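Local coordinates for arginine decarboxylase, A207R protein (PDB 2NVA) that catalyses the pyridoxal 5'-phosphate-dependent decarboxylation of arginine to agmatine, as a viral member of the ornithine decarboxylase-like family, at residues K94-I100 and K120-H125; L264-I269 and Y280-E284; S298-P302 and V329-N333. All coordinates share one frame. Residue numbers count along the deposited sequence, not the author numbering.

Contact 1. Residues K94-I100 and K120-H125; sequences KTIDDLI and KIHTYH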
loop_
_atom_site.group_PDB
_atom_site.type_symbol
_atom_site.label_atom_id
_atom_site.label_comp_id
_atom_site.label_asym_id
_atom_site.label_seq_id
_atom_site.Cartn_x
_atom_site.Cartn_y
_atom_site.Cartn_z
ATOM N N LYS A 94 12.621 -5.656 -17.183
ATOM C CA LYS A 94 13.220 -6.654 -16.297
ATOM C C LYS A 94 14.634 -6.207 -15.954
ATOM O O LYS A 94 15.371 -5.777 -16.845
ATOM C CB LYS A 94 13.277 -8.008 -17.022
ATOM C CG LYS A 94 11.901 -8.590 -17.411
ATOM C CD LYS A 94 11.997 -9.668 -18.511
ATOM C CE LYS A 94 12.280 -9.065 -19.911
ATOM N NZ LYS A 94 11.323 -7.954 -20.281
ATOM N N THR A 95 15.030 -6.316 -14.687
ATOM C CA THR A 95 16.376 -5.911 -14.326
ATOM C C THR A 95 17.385 -6.874 -14.962
ATOM O O THR A 95 17.083 -8.046 -15.197
ATOM C CB THR A 95 16.610 -5.859 -12.796
ATOM O OG1 THR A 95 16.676 -7.190 -12.275
ATOM C CG2 THR A 95 15.492 -5.079 -12.083
ATOM N N ILE A 96 18.577 -6.352 -15.223
ATOM C CA ILE A 96 19.683 -7.153 -15.736
ATOM C C ILE A 96 19.932 -8.368 -14.833
ATOM O O ILE A 96 20.045 -9.487 -15.326
ATOM C CB ILE A 96 20.951 -6.297 -15.886
ATOM C CG1 ILE A 96 20.788 -5.336 -17.072
ATOM C CG2 ILE A 96 22.189 -7.186 -16.070
ATOM C CD1 ILE A 96 21.828 -4.211 -17.137
ATOM N N ASP A 97 19.980 -8.162 -13.517
ATOM C CA ASP A 97 20.214 -9.306 -12.628
ATOM C C ASP A 97 19.079 -10.335 -12.655
ATOM O O ASP A 97 19.332 -11.536 -12.492
ATOM C CB ASP A 97 20.495 -8.853 -11.199
ATOM C CG ASP A 97 21.888 -8.301 -11.029
ATOM O OD1 ASP A 97 22.042 -7.359 -10.213
ATOM O OD2 ASP A 97 22.851 -8.785 -11.690
ATOM N N ASP A 98 17.841 -9.877 -12.855
ATOM C CA ASP A 98 16.704 -10.790 -12.980
ATOM C C ASP A 98 16.774 -11.582 -14.287
ATOM O O ASP A 98 16.363 -12.747 -14.339
ATOM C CB ASP A 98 15.354 -10.040 -12.865
ATOM C CG ASP A 98 14.959 -9.751 -11.418
ATOM O OD1 ASP A 98 15.795 -9.990 -10.511
ATOM O OD2 ASP A 98 13.807 -9.297 -11.180
ATOM N N LEU A 99 17.299 -10.945 -15.336
ATOM C CA LEU A 99 17.472 -11.610 -16.629
ATOM C C LEU A 99 18.527 -12.704 -16.560
ATOM O O LEU A 99 18.336 -13.790 -17.098
ATOM C CB LEU A 99 17.829 -10.594 -17.725
ATOM C CG LEU A 99 16.604 -9.841 -18.270
ATOM C CD1 LEU A 99 17.032 -8.732 -19.229
ATOM C CD2 LEU A 99 15.590 -10.779 -18.945
ATOM N N ILE A 100 19.639 -12.403 -15.895
ATOM C CA ILE A 100 20.720 -13.381 -15.687
ATOM C C ILE A 100 20.194 -14.568 -14.885
ATOM O O ILE A 100 20.477 -15.719 -15.228
ATOM C CB ILE A 100 21.939 -12.747 -14.992
ATOM C CG1 ILE A 100 22.540 -11.656 -15.892
ATOM C CG2 ILE A 100 23.000 -13.811 -14.654
ATOM C CD1 ILE A 100 23.478 -10.701 -15.162
ATOM N N LYS A 120 19.272 -5.289 -23.562
ATOM C CA LYS A 120 19.504 -6.068 -22.344
ATOM C C LYS A 120 19.466 -7.557 -22.646
ATOM O O LYS A 120 20.327 -8.308 -22.181
ATOM C CB LYS A 120 18.459 -5.736 -21.273
ATOM C CG LYS A 120 18.803 -4.523 -20.432
ATOM C CD LYS A 120 17.853 -4.405 -19.241
ATOM C CE LYS A 120 16.578 -3.713 -19.622
ATOM N NZ LYS A 120 15.583 -3.726 -18.508
ATOM N N ILE A 121 18.463 -7.970 -23.416
ATOM C CA ILE A 121 18.302 -9.379 -23.810
ATOM C C ILE A 121 19.526 -9.863 -24.577
ATOM O O ILE A 121 20.093 -10.910 -24.263
ATOM C CB ILE A 121 17.008 -9.588 -24.645
ATOM C CG1 ILE A 121 15.761 -9.298 -23.795
ATOM C CG2 ILE A 121 16.958 -11.002 -25.303
ATOM C CD1 ILE A 121 15.486 -10.309 -22.663
ATOM N N HIS A 122 19.928 -9.080 -25.574
ATOM C CA HIS A 122 21.090 -9.405 -26.395
ATOM C C HIS A 122 22.324 -9.664 -25.531
ATOM O O HIS A 122 23.040 -10.654 -25.736
ATOM C CB HIS A 122 21.369 -8.286 -27.397
ATOM C CG HIS A 122 22.534 -8.573 -28.293
ATOM N ND1 HIS A 122 22.466 -9.478 -29.330
ATOM C CD2 HIS A 122 23.803 -8.103 -28.286
ATOM C CE1 HIS A 122 23.644 -9.548 -29.930
ATOM N NE2 HIS A 122 24.472 -8.718 -29.317
ATOM N N THR A 123 22.556 -8.786 -24.560
ATOM C CA THR A 123 23.753 -8.860 -23.726
ATOM C C THR A 123 23.680 -9.981 -22.670
ATOM O O THR A 123 24.668 -10.690 -22.456
ATOM C CB THR A 123 24.084 -7.502 -23.073
ATOM O OG1 THR A 123 24.187 -6.493 -24.093
ATOM C CG2 THR A 123 25.401 -7.566 -22.295
ATOM N N TYR A 124 22.507 -10.169 -22.061
ATOM C CA TYR A 124 22.383 -10.982 -20.837
ATOM C C TYR A 124 21.562 -12.262 -20.930
ATOM O O TYR A 124 21.704 -13.150 -20.086
ATOM C CB TYR A 124 21.831 -10.127 -19.685
ATOM C CG TYR A 124 22.745 -8.994 -19.363
ATOM C CD1 TYR A 124 23.949 -9.223 -18.689
ATOM C CD2 TYR A 124 22.444 -7.697 -19.773
ATOM C CE1 TYR A 124 24.830 -8.187 -18.412
ATOM C CE2 TYR A 124 23.312 -6.645 -19.493
ATOM C CZ TYR A 124 24.508 -6.904 -18.815
ATOM O OH TYR A 124 25.377 -5.878 -18.535
ATOM N N HIS A 125 20.698 -12.348 -21.929
ATOM C CA HIS A 125 19.848 -13.521 -22.092
ATOM C C HIS A 125 19.567 -13.688 -23.592
ATOM O O HIS A 125 18.411 -13.677 -24.015
ATOM C CB HIS A 125 18.552 -13.315 -21.285
ATOM C CG HIS A 125 17.776 -14.568 -21.024
ATOM N ND1 HIS A 125 18.058 -15.768 -21.642
ATOM C CD2 HIS A 125 16.683 -14.790 -20.250
ATOM C CE1 HIS A 125 17.189 -16.685 -21.240
ATOM N NE2 HIS A 125 16.349 -16.119 -20.390
#
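A single direct hydrogen bond joins the two helical segments: Lys120 NZ donates to Lys94 O over 2.6 Å, just ahead of the first turn of helix 96-105. The same ammonium group also forms a salt bridge with Glu117 and a hydrogen bond to the carbonyl of Ile269 of the second subunit, so this lysine serves both the helix pair and the dimer. Lys94 sends its own amino group to the carbonyls of His91 and Thr111 and to Glu117. Helix 96-105 is capped by Thr95, whose OG1 accepts from Asp98 N at 3.0 Å.

Apolar packing fills the space between the helices. Leu99 loses more surface to the facing segment than any other residue, 98 Å², with CD2 3.7 Å from Ile121 CD1 and CD1 3.9 Å from Lys120 CB. Ile96 runs its CG1 along the lysine chain, 3.8 Å from Lys120 CD. Ile100 CD1 comes within 3.9 Å of Tyr124 CD1.

The aromatic element is a CH-pi contact: Ile96 CG2 sits 3.4 Å from the centroid of the Tyr124 ring, almost exactly on its normal. At the helix end, His125 CD2 lies 3.7 Å from Leu99 O, while its NE2 bonds to Val107 O.

The axes of segments 96-100 and 120-124 approach to 10.0 Å at 50°; their parent helices, 96-105 and 115-124, are consecutive and connected through strand 109-112, the repeating alternation of strand and helix of a TIM barrel.

Contact 2. Residues L264-I269 and Y280-E284; sequences LATQVI and YFFNE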
loop_
_atom_site.group_PDB
_atom_site.type_symbol
_atom_site.label_atom_id
_atom_site.label_comp_id
_atom_site.label_asym_id
_atom_site.label_seq_id
_atom_site.Cartn_x
_atom_site.Cartn_y
_atom_site.Cartn_z
ATOM N N LEU A 264 -12.437 -13.033 3.396
ATOM C CA LEU A 264 -11.647 -12.414 4.469
ATOM C C LEU A 264 -12.554 -12.094 5.653
ATOM O O LEU A 264 -13.460 -11.300 5.528
ATOM C CB LEU A 264 -10.937 -11.151 3.975
ATOM C CG LEU A 264 -10.085 -10.373 4.994
ATOM C CD1 LEU A 264 -9.086 -11.254 5.747
ATOM C CD2 LEU A 264 -9.355 -9.226 4.268
ATOM N N ALA A 265 -12.286 -12.736 6.785
ATOM C CA ALA A 265 -13.056 -12.533 8.016
ATOM C C ALA A 265 -12.359 -11.503 8.901
ATOM O O ALA A 265 -11.142 -11.552 9.075
ATOM C CB ALA A 265 -13.210 -13.845 8.765
ATOM N N THR A 266 -13.143 -10.564 9.419
ATOM C CA THR A 266 -12.613 -9.479 10.231
ATOM C C THR A 266 -13.606 -9.135 11.344
ATOM O O THR A 266 -14.821 -9.323 11.191
ATOM C CB THR A 266 -12.239 -8.234 9.376
ATOM O OG1 THR A 266 -11.695 -7.204 10.205
ATOM C CG2 THR A 266 -13.438 -7.671 8.608
ATOM N N GLN A 267 -13.071 -8.622 12.450
ATOM C CA GLN A 267 -13.877 -8.393 13.647
ATOM C C GLN A 267 -14.099 -6.902 13.907
ATOM O O GLN A 267 -13.204 -6.090 13.665
ATOM C CB GLN A 267 -13.180 -9.023 14.868
ATOM C CG GLN A 267 -14.064 -9.138 16.101
ATOM C CD GLN A 267 -13.296 -9.629 17.324
ATOM O OE1 GLN A 267 -12.204 -9.160 17.607
ATOM N NE2 GLN A 267 -13.878 -10.576 18.054
ATOM N N VAL A 268 -15.292 -6.565 14.402
ATOM C CA VAL A 268 -15.585 -5.228 14.898
ATOM C C VAL A 268 -14.827 -5.026 16.213
ATOM O O VAL A 268 -15.065 -5.736 17.191
ATOM C CB VAL A 268 -17.094 -5.018 15.161
ATOM C CG1 VAL A 268 -17.357 -3.603 15.683
ATOM C CG2 VAL A 268 -17.903 -5.301 13.888
ATOM N N ILE A 269 -13.900 -4.078 16.203
ATOM C CA ILE A 269 -13.077 -3.803 17.371
ATOM C C ILE A 269 -13.387 -2.475 18.047
ATOM O O ILE A 269 -12.972 -2.262 19.183
ATOM C CB ILE A 269 -11.544 -3.961 17.070
ATOM C CG1 ILE A 269 -11.039 -2.935 16.055
ATOM C CG2 ILE A 269 -11.224 -5.391 16.619
ATOM C CD1 ILE A 269 -10.621 -1.605 16.695
ATOM N N TYR A 280 -18.111 1.833 12.579
ATOM C CA TYR A 280 -17.409 0.659 13.098
ATOM C C TYR A 280 -15.966 0.651 12.653
ATOM O O TYR A 280 -15.653 1.074 11.537
ATOM C CB TYR A 280 -18.071 -0.624 12.607
ATOM C CG TYR A 280 -19.541 -0.690 12.928
ATOM C CD1 TYR A 280 -19.983 -0.958 14.229
ATOM C CD2 TYR A 280 -20.493 -0.486 11.930
ATOM C CE1 TYR A 280 -21.347 -1.020 14.522
ATOM C CE2 TYR A 280 -21.860 -0.533 12.211
ATOM C CZ TYR A 280 -22.278 -0.811 13.512
ATOM O OH TYR A 280 -23.628 -0.876 13.778
ATOM N N PHE A 281 -15.098 0.151 13.528
ATOM C CA PHE A 281 -13.693 -0.007 13.201
ATOM C C PHE A 281 -13.370 -1.484 13.251
ATOM O O PHE A 281 -13.776 -2.171 14.182
ATOM C CB PHE A 281 -12.828 0.769 14.192
ATOM C CG PHE A 281 -12.898 2.242 13.991
ATOM C CD1 PHE A 281 -11.845 2.921 13.398
ATOM C CD2 PHE A 281 -14.048 2.942 14.333
ATOM C CE1 PHE A 281 -11.923 4.317 13.194
ATOM C CE2 PHE A 281 -14.143 4.330 14.122
ATOM C CZ PHE A 281 -13.082 5.006 13.550
ATOM N N PHE A 282 -12.666 -1.954 12.223
ATOM C CA PHE A 282 -12.329 -3.381 12.058
ATOM C C PHE A 282 -10.850 -3.641 12.255
ATOM O O PHE A 282 -10.047 -2.722 12.119
ATOM C CB PHE A 282 -12.741 -3.856 10.666
ATOM C CG PHE A 282 -14.236 -3.880 10.477
ATOM C CD1 PHE A 282 -14.967 -5.062 10.711
ATOM C CD2 PHE A 282 -14.927 -2.714 10.115
ATOM C CE1 PHE A 282 -16.350 -5.082 10.556
ATOM C CE2 PHE A 282 -16.312 -2.721 9.973
ATOM C CZ PHE A 282 -17.026 -3.914 10.188
ATOM N N ASN A 283 -10.489 -4.891 12.555
ATOM C CA ASN A 283 -9.064 -5.241 12.653
ATOM C C ASN A 283 -8.442 -5.530 11.277
ATOM O O ASN A 283 -7.560 -6.391 11.127
ATOM C CB ASN A 283 -8.811 -6.367 13.673
ATOM C CG ASN A 283 -9.504 -7.684 13.306
ATOM O OD1 ASN A 283 -10.298 -7.762 12.361
ATOM N ND2 ASN A 283 -9.177 -8.736 14.048
ATOM N N GLU A 284 -8.936 -4.807 10.280
ATOM C CA GLU A 284 -8.420 -4.807 8.910
ATOM C C GLU A 284 -8.374 -3.371 8.407
ATOM O O GLU A 284 -8.860 -2.453 9.085
ATOM C CB GLU A 284 -9.320 -5.638 8.008
ATOM C CG GLU A 284 -8.806 -7.044 7.763
ATOM C CD GLU A 284 -7.473 -7.092 7.013
ATOM O OE1 GLU A 284 -6.796 -8.129 7.112
ATOM O OE2 GLU A 284 -7.097 -6.099 6.344
#
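Val268 and Phe282 form an antiparallel non-hydrogen-bonded pair with CA atoms 4.7 Å apart, and the backbone bonds fall on either side of it. Ile269 N donates to Phe281 O at 2.8 Å; Asn283 N donates to Gln267 O at 3.2 Å, an acceptor also approached by Phe282 CA at 3.3 Å in a CA-H...O contact. The backbone NH of Gln267 is satisfied by a side chain: Asn283 OD1 accepts from Gln267 N at 2.9 Å and from Thr266 OG1 at 2.6 Å. These strands, 262-274 and 277-282, make a beta hairpin in the beta domain that accompanies the barrel in this decarboxylase family. On the side of the paired residues, Val268 CG2 packs 3.7 Å from Phe282 CE1, and Val268 CG1 4.0 Å from Tyr280 CD1. Polar ends find partners beyond the hairpin: Glu284 bonds to Ser18 OG and Gly289 N, Tyr280 OH to Leu339 N, and Gln267 NE2 to Gly342 O. Ile269 O accepts from Lys120 of the second subunit.

Contact 3. Residues S298-P302 and V329-N333; sequences SVPTP and VINHN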
loop_
_atom_site.group_PDB
_atom_site.type_symbol
_atom_site.label_atom_id
_atom_site.label_comp_id
_atom_site.label_asym_id
_atom_site.label_seq_id
_atom_site.Cartn_x
_atom_site.Cartn_y
_atom_site.Cartn_z
ATOM N N SER A 298 -13.329 -0.522 -5.111
ATOM C CA SER A 298 -14.197 -1.523 -4.520
ATOM C C SER A 298 -15.082 -0.914 -3.433
ATOM O O SER A 298 -14.629 -0.115 -2.628
ATOM C CB SER A 298 -13.351 -2.653 -3.922
ATOM O OG SER A 298 -14.163 -3.563 -3.198
ATOM N N VAL A 299 -16.354 -1.299 -3.428
ATOM C CA VAL A 299 -17.288 -0.902 -2.374
ATOM C C VAL A 299 -17.909 -2.203 -1.846
ATOM O O VAL A 299 -19.010 -2.608 -2.273
ATOM C CB VAL A 299 -18.370 0.066 -2.917
ATOM C CG1 VAL A 299 -19.306 0.514 -1.790
ATOM C CG2 VAL A 299 -17.707 1.294 -3.569
ATOM N N PRO A 300 -17.184 -2.886 -0.953
ATOM C CA PRO A 300 -17.593 -4.233 -0.567
ATOM C C PRO A 300 -18.590 -4.251 0.591
ATOM O O PRO A 300 -18.487 -3.429 1.499
ATOM C CB PRO A 300 -16.279 -4.881 -0.154
ATOM C CG PRO A 300 -15.429 -3.740 0.386
ATOM C CD PRO A 300 -15.934 -2.462 -0.282
ATOM N N THR A 301 -19.548 -5.172 0.534
ATOM C CA THR A 301 -20.507 -5.374 1.624
ATOM C C THR A 301 -20.168 -6.682 2.369
ATOM O O THR A 301 -20.023 -7.741 1.731
ATOM C CB THR A 301 -21.961 -5.441 1.087
ATOM O OG1 THR A 301 -22.273 -4.234 0.372
ATOM C CG2 THR A 301 -22.980 -5.638 2.218
ATOM N N PRO A 302 -20.038 -6.616 3.705
ATOM C CA PRO A 302 -19.743 -7.820 4.478
ATOM C C PRO A 302 -20.977 -8.688 4.729
ATOM O O PRO A 302 -22.120 -8.207 4.654
ATOM C CB PRO A 302 -19.239 -7.260 5.797
ATOM C CG PRO A 302 -20.011 -5.989 5.970
ATOM C CD PRO A 302 -20.118 -5.420 4.571
ATOM N N VAL A 329 -10.919 3.898 4.791
ATOM C CA VAL A 329 -12.324 3.646 5.002
ATOM C C VAL A 329 -12.668 2.470 4.091
ATOM O O VAL A 329 -12.500 2.554 2.869
ATOM C CB VAL A 329 -13.186 4.884 4.612
ATOM C CG1 VAL A 329 -14.652 4.665 4.972
ATOM C CG2 VAL A 329 -12.646 6.149 5.282
ATOM N N ILE A 330 -13.146 1.387 4.690
ATOM C CA ILE A 330 -13.485 0.165 3.938
ATOM C C ILE A 330 -14.757 0.366 3.117
ATOM O O ILE A 330 -14.819 -0.007 1.940
ATOM C CB ILE A 330 -13.622 -1.088 4.873
ATOM C CG1 ILE A 330 -12.309 -1.368 5.658
ATOM C CG2 ILE A 330 -14.098 -2.321 4.091
ATOM C CD1 ILE A 330 -11.073 -1.105 4.811
ATOM N N ASN A 331 -15.767 0.966 3.736
ATOM C CA ASN A 331 -17.032 1.278 3.058
ATOM C C ASN A 331 -17.664 2.524 3.682
ATOM O O ASN A 331 -17.986 2.523 4.871
ATOM C CB ASN A 331 -17.988 0.075 3.124
ATOM C CG ASN A 331 -19.177 0.212 2.174
ATOM O OD1 ASN A 331 -19.719 1.304 1.977
ATOM N ND2 ASN A 331 -19.606 -0.905 1.605
ATOM N N HIS A 332 -17.804 3.598 2.893
ATOM C CA HIS A 332 -18.287 4.881 3.425
ATOM C C HIS A 332 -19.734 4.858 3.892
ATOM O O HIS A 332 -20.105 5.582 4.825
ATOM C CB HIS A 332 -18.114 6.017 2.397
ATOM C CG HIS A 332 -16.721 6.550 2.330
ATOM N ND1 HIS A 332 -15.727 5.917 1.621
ATOM C CD2 HIS A 332 -16.147 7.640 2.896
ATOM C CE1 HIS A 332 -14.600 6.597 1.741
ATOM N NE2 HIS A 332 -14.826 7.642 2.514
ATOM N N ASN A 333 -20.550 4.039 3.229
ATOM C CA ASN A 333 -21.977 3.960 3.529
ATOM C C ASN A 333 -22.553 2.637 3.133
ATOM O O ASN A 333 -22.580 2.312 1.947
ATOM C CB ASN A 333 -22.747 5.016 2.727
ATOM C CG ASN A 333 -22.513 6.404 3.226
ATOM O OD1 ASN A 333 -23.031 6.788 4.287
ATOM N ND2 ASN A 333 -21.754 7.184 2.463
HETATM O O HOH W 1 -15.612 1.421 -0.395
#
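A classic beta bulge in the beta domain, where strand 331-337 begins and Ile330 and Asn331 both face Leu319 of strand 314-320, receives the irregular segment 298-302. Asn331 makes the direct polar link, its ND2 donating to Pro300 O at 2.8 Å. The other end of the same amide turns back on its own chain: OD1 accepts from Asn333 N at 3.1 Å, which makes an Asx turn. A water adds a second connection by donating to Ser298 O at 2.9 Å and to Ile330 O at 2.8 Å. Around these bonds, Pro300 CD rests 3.5 Å from Ile330 O, Pro300 CG lies 4.2 Å from Ile330 CG2, and Val299 CG1 is 3.7 Å from Asn331 ND2. Phe347 of strand 344-347 touches both Pro300 and Ile330. A side-chain amide thus ties the loop before strand 303-304 to the start of strand 331-337, whose classic bulge and Asx turn mark a corner in the sheet of the beta domain.

From the N terminus, the chain first closes a short loop at contact 1, where strand 109-112 carries it from one barrel helix to the next. Contact 2 follows after the rest of the barrel and closes a hairpin within the mixed beta sheet; contact 3 then spans a longer excursion through strands 303-304 and 314-320. The three loops are in series, neither nesting nor crossing. Contacts 2 and 3 reach the same sheet, with centres about 12 Å apart, whereas contact 1 lies across the chain's centre, its centre about 44 Å from that of contact 2. Across the dimer interface, however, contact 1 of one subunit meets contact 2 of the other, Lys120 bonding to Ile269 O, joining barrel to beta domain.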